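Local structure of alcohol dehydrogenase (Thermus thermophilus, 2EIH) at residues V5-G10 with V14-D19; S140-A145 with K337-V342; A212-N217 with R228-G233. The protein probably catalyses the oxidation of alcohols with a nicotinamide cofactor, as a zinc-binding member of the medium-chain dehydrogenase family. All blocks are in the same frame, centred on the assembly; numbering follows the deposited sequence.

Contact 1 (V5-G10 with V14-D19)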
loop_
_atom_site.group_PDB
_atom_site.type_symbol
_atom_site.label_atom_id
_atom_site.label_comp_id
_atom_site.label_asym_id
_atom_site.label_seq_id
_atom_site.Cartn_x
_atom_site.Cartn_y
_atom_site.Cartn_z
ATOM N N VAL A 5 42.821 15.218 -0.589
ATOM C CA VAL A 5 42.062 16.447 -0.493
ATOM C C VAL A 5 41.763 16.988 -1.877
ATOM O O VAL A 5 42.360 16.573 -2.876
ATOM C CB VAL A 5 42.819 17.527 0.314
ATOM C CG1 VAL A 5 42.830 17.161 1.793
ATOM C CG2 VAL A 5 44.245 17.664 -0.205
ATOM N N MET A 6 40.835 17.934 -1.908
ATOM C CA MET A 6 40.380 18.575 -3.126
ATOM C C MET A 6 40.807 20.034 -3.054
ATOM O O MET A 6 40.051 20.882 -2.576
ATOM C CB MET A 6 38.867 18.480 -3.167
ATOM C CG MET A 6 38.245 18.643 -4.507
ATOM S SD MET A 6 36.509 18.413 -4.247
ATOM C CE MET A 6 35.883 19.868 -5.030
ATOM N N ARG A 7 42.024 20.314 -3.516
ATOM C CA ARG A 7 42.567 21.668 -3.506
ATOM C C ARG A 7 41.649 22.678 -4.180
ATOM O O ARG A 7 41.422 23.770 -3.660
ATOM C CB ARG A 7 43.938 21.701 -4.197
ATOM C CG ARG A 7 45.074 21.095 -3.375
ATOM C CD ARG A 7 45.167 21.744 -1.994
ATOM N NE ARG A 7 46.146 21.079 -1.140
ATOM C CZ ARG A 7 46.227 21.244 0.177
ATOM N NH1 ARG A 7 45.384 22.057 0.803
ATOM N NH2 ARG A 7 47.154 20.591 0.870
ATOM N N ALA A 8 41.135 22.302 -5.345
ATOM C CA ALA A 8 40.250 23.159 -6.116
ATOM C C ALA A 8 39.369 22.298 -7.006
ATOM O O ALA A 8 39.592 21.091 -7.141
ATOM C CB ALA A 8 41.069 24.114 -6.965
ATOM N N ARG A 9 38.375 22.928 -7.620
ATOM C CA ARG A 9 37.445 22.233 -8.503
ATOM C C ARG A 9 37.976 22.163 -9.931
ATOM O O ARG A 9 38.532 23.128 -10.453
ATOM C CB ARG A 9 36.089 22.942 -8.474
ATOM C CG ARG A 9 35.519 23.067 -7.066
ATOM C CD ARG A 9 34.084 23.569 -7.055
ATOM N NE ARG A 9 33.525 23.575 -5.706
ATOM C CZ ARG A 9 33.882 24.430 -4.750
ATOM N NH1 ARG A 9 33.324 24.359 -3.548
ATOM N NH2 ARG A 9 34.788 25.368 -4.996
ATOM N N GLY A 10 37.807 21.006 -10.560
ATOM C CA GLY A 10 38.277 20.841 -11.919
ATOM C C GLY A 10 38.414 19.392 -12.342
ATOM O O GLY A 10 37.556 18.555 -12.048
ATOM N N VAL A 14 43.000 17.610 -9.680
ATOM C CA VAL A 14 42.880 18.462 -8.500
ATOM C C VAL A 14 42.938 17.611 -7.238
ATOM O O VAL A 14 43.037 18.140 -6.132
ATOM C CB VAL A 14 41.546 19.272 -8.463
ATOM C CG1 VAL A 14 41.333 20.007 -9.769
ATOM C CG2 VAL A 14 40.371 18.348 -8.158
ATOM N N LEU A 15 42.858 16.294 -7.401
ATOM C CA LEU A 15 42.908 15.381 -6.256
ATOM C C LEU A 15 44.365 15.077 -5.895
ATOM O O LEU A 15 45.118 14.523 -6.696
ATOM C CB LEU A 15 42.153 14.081 -6.576
ATOM C CG LEU A 15 40.640 14.203 -6.789
ATOM C CD1 LEU A 15 40.078 12.905 -7.339
ATOM C CD2 LEU A 15 39.958 14.560 -5.476
ATOM N N GLU A 16 44.765 15.449 -4.686
ATOM C CA GLU A 16 46.130 15.208 -4.261
ATOM C C GLU A 16 46.194 14.716 -2.826
ATOM O O GLU A 16 45.279 14.941 -2.033
ATOM C CB GLU A 16 46.968 16.484 -4.417
ATOM C CG GLU A 16 46.490 17.663 -3.579
ATOM C CD GLU A 16 47.485 18.814 -3.561
ATOM O OE1 GLU A 16 47.688 19.437 -4.625
ATOM O OE2 GLU A 16 48.070 19.082 -2.486
ATOM N N VAL A 17 47.289 14.042 -2.502
ATOM C CA VAL A 17 47.487 13.508 -1.163
ATOM C C VAL A 17 47.988 14.597 -0.213
ATOM O O VAL A 17 48.902 15.348 -0.552
ATOM C CB VAL A 17 48.504 12.351 -1.186
ATOM C CG1 VAL A 17 48.639 11.754 0.209
ATOM C CG2 VAL A 17 48.059 11.287 -2.194
ATOM N N ALA A 18 47.389 14.675 0.973
ATOM C CA ALA A 18 47.775 15.671 1.970
ATOM C C ALA A 18 47.645 15.082 3.361
ATOM O O ALA A 18 47.018 14.045 3.548
ATOM C CB ALA A 18 46.899 16.905 1.855
ATOM N N ASP A 19 48.249 15.745 4.338
ATOM C CA ASP A 19 48.190 15.270 5.707
ATOM C C ASP A 19 47.216 16.133 6.503
ATOM O O ASP A 19 47.443 17.325 6.675
ATOM C CB ASP A 19 49.582 15.330 6.336
ATOM C CG ASP A 19 49.610 14.760 7.738
ATOM O OD1 ASP A 19 49.382 13.537 7.891
ATOM O OD2 ASP A 19 49.860 15.530 8.692
#
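Val5 and Glu16 form an antiparallel hydrogen-bonded pair: Val5 N donates to Glu16 O at 2.9 Å, and Glu16 N donates to Val5 O at 3.2 Å. On their face of the sheet Val5 CG2 presses on Ala18 CB at 3.4 Å, so tight that a bare methyl suits position 18. Met6 pairs with Leu15 without hydrogen bonds and turns to the other face; its CG lies 4.2 Å from Val14 CG2, just before that strand begins. Arg7 crosses Glu16 at about a right angle. Its CG lies beside the Glu16 carboxylate, and the bend at chi2 (-54°) turns the rest of the chain so that NE meets Glu16 OE2, 3.1 Å away, in an almost straight hydrogen bond (177°) that is part of a salt bridge. The oxygen lies in the guanidinium plane, yet the nitrogen sits above the carboxylate plane, the two planes being 89° apart. Gly10 N approaches Val14 CG1 at 3.7 Å; the phi and psi here suit glycine, since a side chain would collide with the carbonyl before it. The hairpin of strands 2-6 and 15-19 has helix 41-48 against Met6 and Leu15, through Val46 and Arg47, while strand 59-60 flanks strand 2-6 on its other edge.

Contact 2 (S140-A145 with K337-V342)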
loop_
_atom_site.group_PDB
_atom_site.type_symbol
_atom_site.label_atom_id
_atom_site.label_comp_id
_atom_site.label_asym_id
_atom_site.label_seq_id
_atom_site.Cartn_x
_atom_site.Cartn_y
_atom_site.Cartn_z
ATOM N N SER A 140 35.519 -9.134 1.701
ATOM C CA SER A 140 36.794 -8.432 1.861
ATOM C C SER A 140 36.408 -6.988 2.075
ATOM O O SER A 140 35.312 -6.574 1.706
ATOM C CB SER A 140 37.630 -8.501 0.595
ATOM O OG SER A 140 37.116 -7.579 -0.346
ATOM N N PHE A 141 37.304 -6.209 2.652
ATOM C CA PHE A 141 36.991 -4.807 2.876
ATOM C C PHE A 141 36.595 -4.045 1.575
ATOM O O PHE A 141 35.715 -3.180 1.614
ATOM C CB PHE A 141 38.165 -4.138 3.595
ATOM C CG PHE A 141 38.229 -4.458 5.067
ATOM C CD1 PHE A 141 37.297 -3.923 5.952
ATOM C CD2 PHE A 141 39.225 -5.290 5.573
ATOM C CE1 PHE A 141 37.365 -4.212 7.309
ATOM C CE2 PHE A 141 39.295 -5.582 6.933
ATOM C CZ PHE A 141 38.371 -5.044 7.800
ATOM N N GLU A 142 37.202 -4.375 0.431
ATOM C CA GLU A 142 36.866 -3.683 -0.819
ATOM C C GLU A 142 35.468 -4.061 -1.300
ATOM O O GLU A 142 34.782 -3.255 -1.924
ATOM C CB GLU A 142 37.875 -3.998 -1.930
ATOM C CG GLU A 142 39.301 -3.541 -1.642
ATOM C CD GLU A 142 40.074 -4.511 -0.761
ATOM O OE1 GLU A 142 39.446 -5.412 -0.161
ATOM O OE2 GLU A 142 41.314 -4.370 -0.680
ATOM N N GLU A 143 35.060 -5.293 -1.020
ATOM C CA GLU A 143 33.743 -5.773 -1.411
ATOM C C GLU A 143 32.699 -5.082 -0.526
ATOM O O GLU A 143 31.656 -4.603 -1.005
ATOM C CB GLU A 143 33.682 -7.301 -1.245
ATOM C CG GLU A 143 34.451 -8.103 -2.295
ATOM C CD GLU A 143 34.403 -9.617 -2.065
ATOM O OE1 GLU A 143 34.482 -10.369 -3.056
ATOM O OE2 GLU A 143 34.255 -10.041 -0.901
ATOM N N ALA A 144 33.003 -4.998 0.769
ATOM C CA ALA A 144 32.113 -4.351 1.729
ATOM C C ALA A 144 31.906 -2.881 1.351
ATOM O O ALA A 144 30.760 -2.419 1.226
ATOM C CB ALA A 144 32.695 -4.463 3.127
ATOM N N ALA A 145 33.002 -2.147 1.152
ATOM C CA ALA A 145 32.890 -0.732 0.785
ATOM C C ALA A 145 32.075 -0.508 -0.475
ATOM O O ALA A 145 31.474 0.541 -0.656
ATOM C CB ALA A 145 34.277 -0.112 0.610
ATOM N N LYS A 337 32.348 -1.845 -9.346
ATOM C CA LYS A 337 32.815 -0.755 -8.497
ATOM C C LYS A 337 34.330 -0.508 -8.550
ATOM O O LYS A 337 35.122 -1.438 -8.706
ATOM C CB LYS A 337 32.401 -1.054 -7.050
ATOM C CG LYS A 337 32.056 0.170 -6.198
ATOM C CD LYS A 337 30.668 0.711 -6.534
ATOM C CE LYS A 337 30.349 1.963 -5.738
ATOM N NZ LYS A 337 28.980 2.454 -6.043
ATOM N N VAL A 338 34.715 0.759 -8.437
ATOM C CA VAL A 338 36.118 1.151 -8.406
ATOM C C VAL A 338 36.323 1.450 -6.929
ATOM O O VAL A 338 35.696 2.356 -6.378
ATOM C CB VAL A 338 36.387 2.429 -9.243
ATOM C CG1 VAL A 338 37.833 2.868 -9.089
ATOM C CG2 VAL A 338 36.084 2.151 -10.697
ATOM N N VAL A 339 37.182 0.664 -6.286
ATOM C CA VAL A 339 37.448 0.814 -4.870
ATOM C C VAL A 339 38.872 1.174 -4.534
ATOM O O VAL A 339 39.822 0.536 -4.989
ATOM C CB VAL A 339 37.115 -0.480 -4.084
ATOM C CG1 VAL A 339 37.297 -0.229 -2.591
ATOM C CG2 VAL A 339 35.707 -0.935 -4.385
ATOM N N LEU A 340 38.992 2.195 -3.702
ATOM C CA LEU A 340 40.271 2.681 -3.222
ATOM C C LEU A 340 40.618 1.909 -1.958
ATOM O O LEU A 340 39.763 1.672 -1.105
ATOM C CB LEU A 340 40.154 4.167 -2.882
ATOM C CG LEU A 340 40.650 5.234 -3.862
ATOM C CD1 LEU A 340 40.360 4.844 -5.306
ATOM C CD2 LEU A 340 40.009 6.567 -3.501
ATOM N N GLN A 341 41.879 1.516 -1.855
ATOM C CA GLN A 341 42.385 0.806 -0.694
ATOM C C GLN A 341 43.142 1.828 0.130
ATOM O O GLN A 341 44.152 2.364 -0.322
ATOM C CB GLN A 341 43.325 -0.315 -1.122
ATOM C CG GLN A 341 42.643 -1.467 -1.829
ATOM C CD GLN A 341 43.649 -2.403 -2.462
ATOM O OE1 GLN A 341 44.495 -1.964 -3.237
ATOM N NE2 GLN A 341 43.551 -3.698 -2.162
ATOM N N VAL A 342 42.650 2.096 1.334
ATOM C CA VAL A 342 43.262 3.082 2.220
ATOM C C VAL A 342 44.350 2.445 3.059
ATOM O O VAL A 342 45.529 2.772 2.927
ATOM C CB VAL A 342 42.223 3.677 3.172
ATOM C CG1 VAL A 342 42.871 4.699 4.082
ATOM C CG2 VAL A 342 41.098 4.297 2.371
#
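Glu142 reaches across to Val339 and Gln341 with nearly every atom of its side chain. Its CB rests 3.9 Å from Val339 CG1, the first of a series of contacts that begins apolar and ends polar. CG lies 4.0 Å from the same methyl and 3.9 Å from Gln341 CG, so the two longer side chains touch through their methylenes before their polar ends meet. A bend at chi2 (82°) then turns the carboxylate back toward the helix N-terminus, and each of its oxygens takes a different partner. OE2 accepts from Gln341 NE2 at 2.8 Å with an N-H...O angle of 166°; the oxygen lies close to the amide plane, and the donor comes from the anti side, somewhat out of the carboxylate plane. OE1 accepts from Ser140 OG at 3.2 Å, also on its anti side. Bonds at both oxygens fix the rotation of the carboxylate, and a negative charge in the first turn of a helix would probably be stabilised by the helix dipole. Ser140 is itself the N-cap: Glu143 N donates to Ser140 OG at 3.1 Å and Ser140 N to Glu143 OE2 at 3.0 Å, a capping box. Deeper in, Val339 suits a buried strand position: CG2 faces the Glu142 carbonyl oxygen, while CG1 lies against Glu142 and, more loosely, the Ala145 methyl, a side chain small enough to let the helix lie near the strand. Val316 of strand 313-318 and Ala36 of strand 29-38 extend the apolar floor. This is a capped alpha helix packed on a beta sheet, in which the C-terminal strand 337-341 pairs antiparallel with strand 29-38 of the GroES-like domain, the usual return of the chain in medium-chain dehydrogenases.

Contact 3 (A212-N217 with R228-G233)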
loop_
_atom_site.group_PDB
_atom_site.type_symbol
_atom_site.label_atom_id
_atom_site.label_comp_id
_atom_site.label_asym_id
_atom_site.label_seq_id
_atom_site.Cartn_x
_atom_site.Cartn_y
_atom_site.Cartn_z
ATOM N N ALA A 212 20.816 -12.119 -14.756
ATOM C CA ALA A 212 20.027 -11.620 -15.877
ATOM C C ALA A 212 19.557 -12.803 -16.732
ATOM O O ALA A 212 20.368 -13.556 -17.286
ATOM C CB ALA A 212 20.856 -10.660 -16.714
ATOM N N ASP A 213 18.244 -12.960 -16.838
ATOM C CA ASP A 213 17.671 -14.051 -17.609
ATOM C C ASP A 213 17.793 -13.853 -19.120
ATOM O O ASP A 213 17.911 -14.816 -19.872
ATOM C CB ASP A 213 16.196 -14.222 -17.241
ATOM C CG ASP A 213 15.994 -14.462 -15.768
ATOM O OD1 ASP A 213 16.470 -15.502 -15.268
ATOM O OD2 ASP A 213 15.370 -13.605 -15.103
ATOM N N GLU A 214 17.776 -12.599 -19.550
ATOM C CA GLU A 214 17.847 -12.276 -20.962
ATOM C C GLU A 214 18.783 -11.078 -21.162
ATOM O O GLU A 214 18.967 -10.264 -20.256
ATOM C CB GLU A 214 16.435 -11.946 -21.458
ATOM C CG GLU A 214 15.917 -12.778 -22.634
ATOM C CD GLU A 214 16.103 -14.276 -22.464
ATOM O OE1 GLU A 214 17.245 -14.741 -22.667
ATOM O OE2 GLU A 214 15.117 -14.984 -22.125
ATOM N N THR A 215 19.374 -10.967 -22.347
ATOM C CA THR A 215 20.279 -9.861 -22.631
ATOM C C THR A 215 19.987 -9.201 -23.969
ATOM O O THR A 215 19.578 -9.860 -24.920
ATOM C CB THR A 215 21.747 -10.333 -22.610
ATOM O OG1 THR A 215 21.873 -11.540 -23.372
ATOM C CG2 THR A 215 22.200 -10.590 -21.179
ATOM N N VAL A 216 20.192 -7.892 -24.030
ATOM C CA VAL A 216 19.963 -7.139 -25.256
ATOM C C VAL A 216 21.071 -6.115 -25.435
ATOM O O VAL A 216 21.564 -5.547 -24.465
ATOM C CB VAL A 216 18.614 -6.402 -25.227
ATOM C CG1 VAL A 216 18.481 -5.518 -26.452
ATOM C CG2 VAL A 216 17.472 -7.406 -25.173
ATOM N N ASN A 217 21.458 -5.883 -26.684
ATOM C CA ASN A 217 22.516 -4.932 -26.991
ATOM C C ASN A 217 21.906 -3.653 -27.550
ATOM O O ASN A 217 21.317 -3.663 -28.627
ATOM C CB ASN A 217 23.474 -5.535 -28.018
ATOM C CG ASN A 217 24.715 -4.693 -28.216
ATOM O OD1 ASN A 217 24.638 -3.473 -28.315
ATOM N ND2 ASN A 217 25.868 -5.344 -28.284
ATOM N N ARG A 228 10.824 -6.166 -26.427
ATOM C CA ARG A 228 9.423 -6.485 -26.658
ATOM C C ARG A 228 9.303 -7.955 -27.059
ATOM O O ARG A 228 8.485 -8.698 -26.512
ATOM C CB ARG A 228 8.859 -5.610 -27.778
ATOM C CG ARG A 228 9.075 -4.115 -27.592
ATOM C CD ARG A 228 8.111 -3.514 -26.588
ATOM N NE ARG A 228 6.729 -3.586 -27.053
ATOM C CZ ARG A 228 5.723 -2.905 -26.509
ATOM N NH1 ARG A 228 4.496 -3.031 -26.997
ATOM N NH2 ARG A 228 5.944 -2.084 -25.488
ATOM N N ARG A 229 10.128 -8.371 -28.017
ATOM C CA ARG A 229 10.127 -9.753 -28.505
ATOM C C ARG A 229 10.429 -10.740 -27.378
ATOM O O ARG A 229 9.901 -11.853 -27.352
ATOM C CB ARG A 229 11.178 -9.915 -29.614
ATOM C CG ARG A 229 11.130 -11.250 -30.356
ATOM C CD ARG A 229 12.349 -11.429 -31.261
ATOM N NE ARG A 229 13.513 -11.925 -30.524
ATOM C CZ ARG A 229 13.560 -13.121 -29.942
ATOM N NH1 ARG A 229 12.512 -13.939 -30.016
ATOM N NH2 ARG A 229 14.648 -13.499 -29.285
ATOM N N LEU A 230 11.280 -10.310 -26.451
ATOM C CA LEU A 230 11.687 -11.125 -25.319
ATOM C C LEU A 230 10.677 -11.202 -24.172
ATOM O O LEU A 230 10.866 -11.990 -23.242
ATOM C CB LEU A 230 13.036 -10.630 -24.797
ATOM C CG LEU A 230 14.264 -11.512 -25.070
ATOM C CD1 LEU A 230 14.065 -12.336 -26.331
ATOM C CD2 LEU A 230 15.510 -10.639 -25.183
ATOM N N THR A 231 9.613 -10.402 -24.232
ATOM C CA THR A 231 8.582 -10.418 -23.195
ATOM C C THR A 231 7.189 -10.619 -23.784
ATOM O O THR A 231 6.257 -9.877 -23.464
ATOM C CB THR A 231 8.560 -9.105 -22.386
ATOM O OG1 THR A 231 8.470 -7.986 -23.279
ATOM C CG2 THR A 231 9.804 -8.991 -21.526
ATOM N N GLY A 232 7.053 -11.617 -24.649
ATOM C CA GLY A 232 5.765 -11.906 -25.256
ATOM C C GLY A 232 5.162 -10.752 -26.034
ATOM O O GLY A 232 3.949 -10.686 -26.218
ATOM N N GLY A 233 6.005 -9.837 -26.496
ATOM C CA GLY A 233 5.514 -8.699 -27.250
ATOM C C GLY A 233 4.919 -7.593 -26.394
ATOM O O GLY A 233 4.770 -6.460 -26.862
#
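Glu214 meets Leu230 through its CG methylene, not through a face or an edge of its flat carboxylate; that group is turned away from the leucine, where Arg193 and Lys208 are long, weak ionic partners. Within 228-233, the peptide carbonyl of Arg228 has a donor over each face: Thr231 N reaches Arg228 O at 3.1 Å and Gly233 N reaches it at 2.7 Å from the opposite side. Two bonds on one oxygen close the turn that follows the helix, and Gly232 and Gly233 suit it because both have positive phi. Across the contact Leu230 points at the strand. The Leu230 and Val216 side chains slide past each other in opposite directions, with Leu230 CD2 3.8 Å from Val216 CG2, in ordinary apolar packing. The approach of Glu214 CG to Leu230 CG, 3.2 Å, is too short for two carbons and, with the leucine's first two torsions away from the usual values (chi1 -108°), is doubtful in detail. The chemistry is nevertheless sensible: beta-branched Val216 favours the extended backbone of the strand and faces the helix, where it also touches Trp223 and Val227 of helix 223-230, while Glu214 lends only its aliphatic part to the contact. Arg193 also hydrogen-bonds to Leu230 O and so bridges strand 193-198 to the helix end. Strand 214-217 is an outermost strand of the six-stranded parallel sheet, and helix 223-230 leads from it to strand 236-241 on the far side of strand 169-172, the crossover that divides a Rossmann fold into two halves.

In the fold
Contact 1 comes first along the chain and closes before contact 2 opens, while contact 3 is nested inside the long loop that contact 2 closes. The N-terminal hairpin of contact 1 and the helix-on-strand packing of contact 2 have centres about 21 Å apart, without touching. Contact 3 lies in the Rossmann-type sheet, its centre about 33 Å from that of contact 2 and about 45 Å from that of contact 1, which is on the opposite side of the chain's centre. After the Rossmann-type domain, strand 337-341 brings the chain back to the sheet of the GroES-like domain, which is therefore built from both ends of the sequence.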